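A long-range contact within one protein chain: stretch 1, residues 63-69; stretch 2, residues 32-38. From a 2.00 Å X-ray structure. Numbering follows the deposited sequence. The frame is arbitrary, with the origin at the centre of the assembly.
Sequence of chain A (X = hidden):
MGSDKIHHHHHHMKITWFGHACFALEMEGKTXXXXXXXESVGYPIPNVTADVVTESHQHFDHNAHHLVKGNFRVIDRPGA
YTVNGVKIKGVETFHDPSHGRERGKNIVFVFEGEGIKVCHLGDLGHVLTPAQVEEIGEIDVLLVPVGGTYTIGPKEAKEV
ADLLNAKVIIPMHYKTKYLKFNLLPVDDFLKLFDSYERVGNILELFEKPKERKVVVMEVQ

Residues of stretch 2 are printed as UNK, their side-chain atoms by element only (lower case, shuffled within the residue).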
# COMPACT_ATOMS: atom_id res chain seq x y z
N ASN A 63 6.20 -14.59 -12.90
CA ASN A 63 4.85 -14.04 -12.97
C ASN A 63 4.03 -14.34 -11.71
O ASN A 63 3.46 -15.41 -11.56
CB ASN A 63 4.12 -14.55 -14.23
CG ASN A 63 2.73 -13.91 -14.42
OD1 ASN A 63 2.20 -13.28 -13.51
ND2 ASN A 63 2.15 -14.08 -15.61
N ALA A 64 3.98 -13.35 -10.83
CA ALA A 64 3.13 -13.38 -9.63
C ALA A 64 1.62 -13.48 -9.96
O ALA A 64 0.86 -14.25 -9.32
CB ALA A 64 3.39 -12.11 -8.78
N HIS A 65 1.22 -12.69 -10.97
CA HIS A 65 -0.18 -12.33 -11.23
C HIS A 65 -0.91 -13.26 -12.17
O HIS A 65 -2.05 -12.98 -12.54
CB HIS A 65 -0.30 -10.86 -11.72
CG HIS A 65 0.25 -10.63 -13.09
ND1 HIS A 65 1.36 -9.83 -13.31
CD2 HIS A 65 -0.14 -11.08 -14.31
CE1 HIS A 65 1.63 -9.81 -14.60
NE2 HIS A 65 0.73 -10.55 -15.23
N HIS A 66 -0.31 -14.38 -12.53
CA HIS A 66 -0.99 -15.34 -13.43
C HIS A 66 -2.23 -16.06 -12.80
O HIS A 66 -2.97 -16.75 -13.49
CB HIS A 66 0.01 -16.35 -13.99
CG HIS A 66 0.31 -17.49 -13.06
ND1 HIS A 66 1.20 -17.38 -12.01
CD2 HIS A 66 -0.20 -18.74 -13.00
CE1 HIS A 66 1.24 -18.52 -11.36
NE2 HIS A 66 0.40 -19.37 -11.94
N LEU A 67 -2.46 -15.90 -11.49
CA LEU A 67 -3.62 -16.49 -10.82
C LEU A 67 -4.72 -15.48 -10.38
O LEU A 67 -5.70 -15.88 -9.75
CB LEU A 67 -3.16 -17.28 -9.61
CG LEU A 67 -2.32 -18.53 -9.89
CD1 LEU A 67 -1.86 -19.11 -8.56
CD2 LEU A 67 -3.07 -19.60 -10.72
N VAL A 68 -4.55 -14.19 -10.69
CA VAL A 68 -5.58 -13.18 -10.44
C VAL A 68 -6.58 -13.32 -11.57
O VAL A 68 -6.20 -13.61 -12.67
CB VAL A 68 -5.00 -11.73 -10.44
CG1 VAL A 68 -6.09 -10.68 -10.24
CG2 VAL A 68 -3.94 -11.57 -9.37
N LYS A 69 -7.86 -13.11 -11.32
CA LYS A 69 -8.84 -13.26 -12.40
C LYS A 69 -9.23 -11.92 -12.97
O LYS A 69 -8.93 -10.88 -12.39
CB LYS A 69 -10.09 -13.98 -11.89
CG LYS A 69 -9.86 -15.42 -11.47
CD LYS A 69 -10.96 -15.89 -10.50
CE LYS A 69 -10.95 -17.42 -10.34
NZ LYS A 69 -12.09 -17.98 -9.52
N UNK A 32 -8.64 -3.03 -7.85
CA UNK A 32 -7.20 -2.96 -8.09
C UNK A 32 -6.53 -3.97 -7.16
O UNK A 32 -6.88 -4.04 -5.97
c UNK A 32 -6.70 -1.57 -7.76
c UNK A 32 -5.23 -1.51 -7.89
c UNK A 32 -7.50 0.81 -8.09
c UNK A 32 -7.35 -0.54 -8.69
N UNK A 33 -5.62 -4.77 -7.68
CA UNK A 33 -4.81 -5.67 -6.87
C UNK A 33 -3.33 -5.24 -6.94
O UNK A 33 -2.75 -5.07 -8.03
c UNK A 33 -4.13 -8.07 -6.31
c UNK A 33 -6.46 -7.55 -7.14
c UNK A 33 -5.00 -7.15 -7.25
N UNK A 34 -2.74 -4.98 -5.79
CA UNK A 34 -1.32 -4.65 -5.71
C UNK A 34 -0.51 -5.88 -5.43
O UNK A 34 -0.93 -6.71 -4.67
c UNK A 34 -1.95 -2.49 -4.73
c UNK A 34 -1.03 -3.69 -4.60
o UNK A 34 -1.37 -4.29 -3.34
N UNK A 35 0.67 -5.97 -6.05
CA UNK A 35 1.70 -6.93 -5.69
C UNK A 35 1.20 -8.33 -5.32
O UNK A 35 1.42 -8.79 -4.18
o UNK A 35 4.20 -4.69 -4.06
o UNK A 35 3.32 -4.64 -5.99
c UNK A 35 3.38 -5.17 -4.87
c UNK A 35 2.49 -6.37 -4.51
N UNK A 36 0.52 -9.04 -6.24
CA UNK A 36 0.05 -10.38 -5.92
C UNK A 36 1.22 -11.36 -5.85
O UNK A 36 2.28 -11.06 -6.35
c UNK A 36 -0.93 -10.71 -7.08
c UNK A 36 0.21 -8.65 -7.62
c UNK A 36 -0.57 -9.78 -8.19
N UNK A 37 1.02 -12.53 -5.25
CA UNK A 37 2.09 -13.53 -5.05
C UNK A 37 1.52 -14.93 -5.23
O UNK A 37 0.31 -15.06 -5.40
c UNK A 37 0.98 -14.81 -2.29
c UNK A 37 1.58 -13.57 -2.56
c UNK A 37 0.14 -12.56 -0.88
c UNK A 37 1.13 -12.44 -1.85
c UNK A 37 -0.45 -13.80 -0.61
c UNK A 37 -0.03 -14.93 -1.32
c UNK A 37 2.65 -13.44 -3.63
N UNK A 38 2.38 -15.95 -5.16
CA UNK A 38 1.95 -17.36 -4.87
C UNK A 38 2.54 -17.86 -3.53
O UNK A 38 1.98 -18.73 -2.86
c UNK A 38 2.37 -18.33 -5.98
o UNK A 38 2.43 -18.33 -8.42
o UNK A 38 0.96 -17.06 -7.47
c UNK A 38 1.90 -17.89 -7.37

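Position 32 carries four side-chain carbons, forked at the first, with one arm two carbons long. This is isoleucine. Ile32 lies in a strand, where a beta-branched chain is at home, and it is buried but out of reach of stretch 1.

Position 33 has one carbon bearing two more, a short symmetrical fork pointing toward stretch 1: valine. One of its methyls, CG2 of Val33, lies 4.4 Å from CG1 of Val68, a loose apolar contact suited to a compact hydrocarbon side chain in a buried strand.

At position 34 the first carbon carries one oxygen and one carbon, which defines threonine. Thr34 closes the strand segment without touching stretch 1; its hydroxyl is hydrogen-bonded elsewhere in the structure, so the polar atom is satisfied despite burial.

Position 35 shows two carbons, the second carrying two oxygens: the carboxylate of aspartate. Asp35 points away from stretch 1, and both its carboxylate oxygens find hydrogen-bonding partners elsewhere. Its backbone, at phi 40° and psi 61°, departs from the extended form as the strand gives way to loop.

Position 36 has three carbons closing a ring onto the backbone nitrogen, so it is proline. Pro36 points toward stretch 1 and has the largest covered area of these seven residues. Its CB lies 3.9 Å from CG2 of Val68, and its CG lies 3.7 Å from CB of His65. A rigid ring lacking an amide hydrogen offers a compact apolar surface to these neighbours.

Position 37 bears one carbon followed by a six-carbon ring: phenylalanine. The CA atoms of Phe37 and Ala64 approach to 4.7 Å, yet the side chain points away, so the backbones can come close without the aromatic ring between them.

Position 38 again has two carbons and two terminal oxygens, now pointing toward stretch 1; it is aspartate. OD2 of Asp38 lies 3.2 Å from CE1 of His66, at the edge of the imidazole and near its plane, where the polarised C-H at CE1 points roughly toward the carboxylate, a favourable edge-on approach. ND1 of His66 is occupied by a hydrogen bond of 3.0 Å to O of Asn63, which helps hold the ring. Nearby, CD1 of Leu67 is 3.7 Å from OD1 of Asp38.

The contact buries 323 Å² without a hydrogen bond between the stretches. Val68 packs against Val33 and Pro36, His65 also meets the proline, and the more exposed Asp38 adds contacts to His66 and Leu67. Shape and packing thus account for much of the contact.

Stretch 2 (32-38) IVTDPFD
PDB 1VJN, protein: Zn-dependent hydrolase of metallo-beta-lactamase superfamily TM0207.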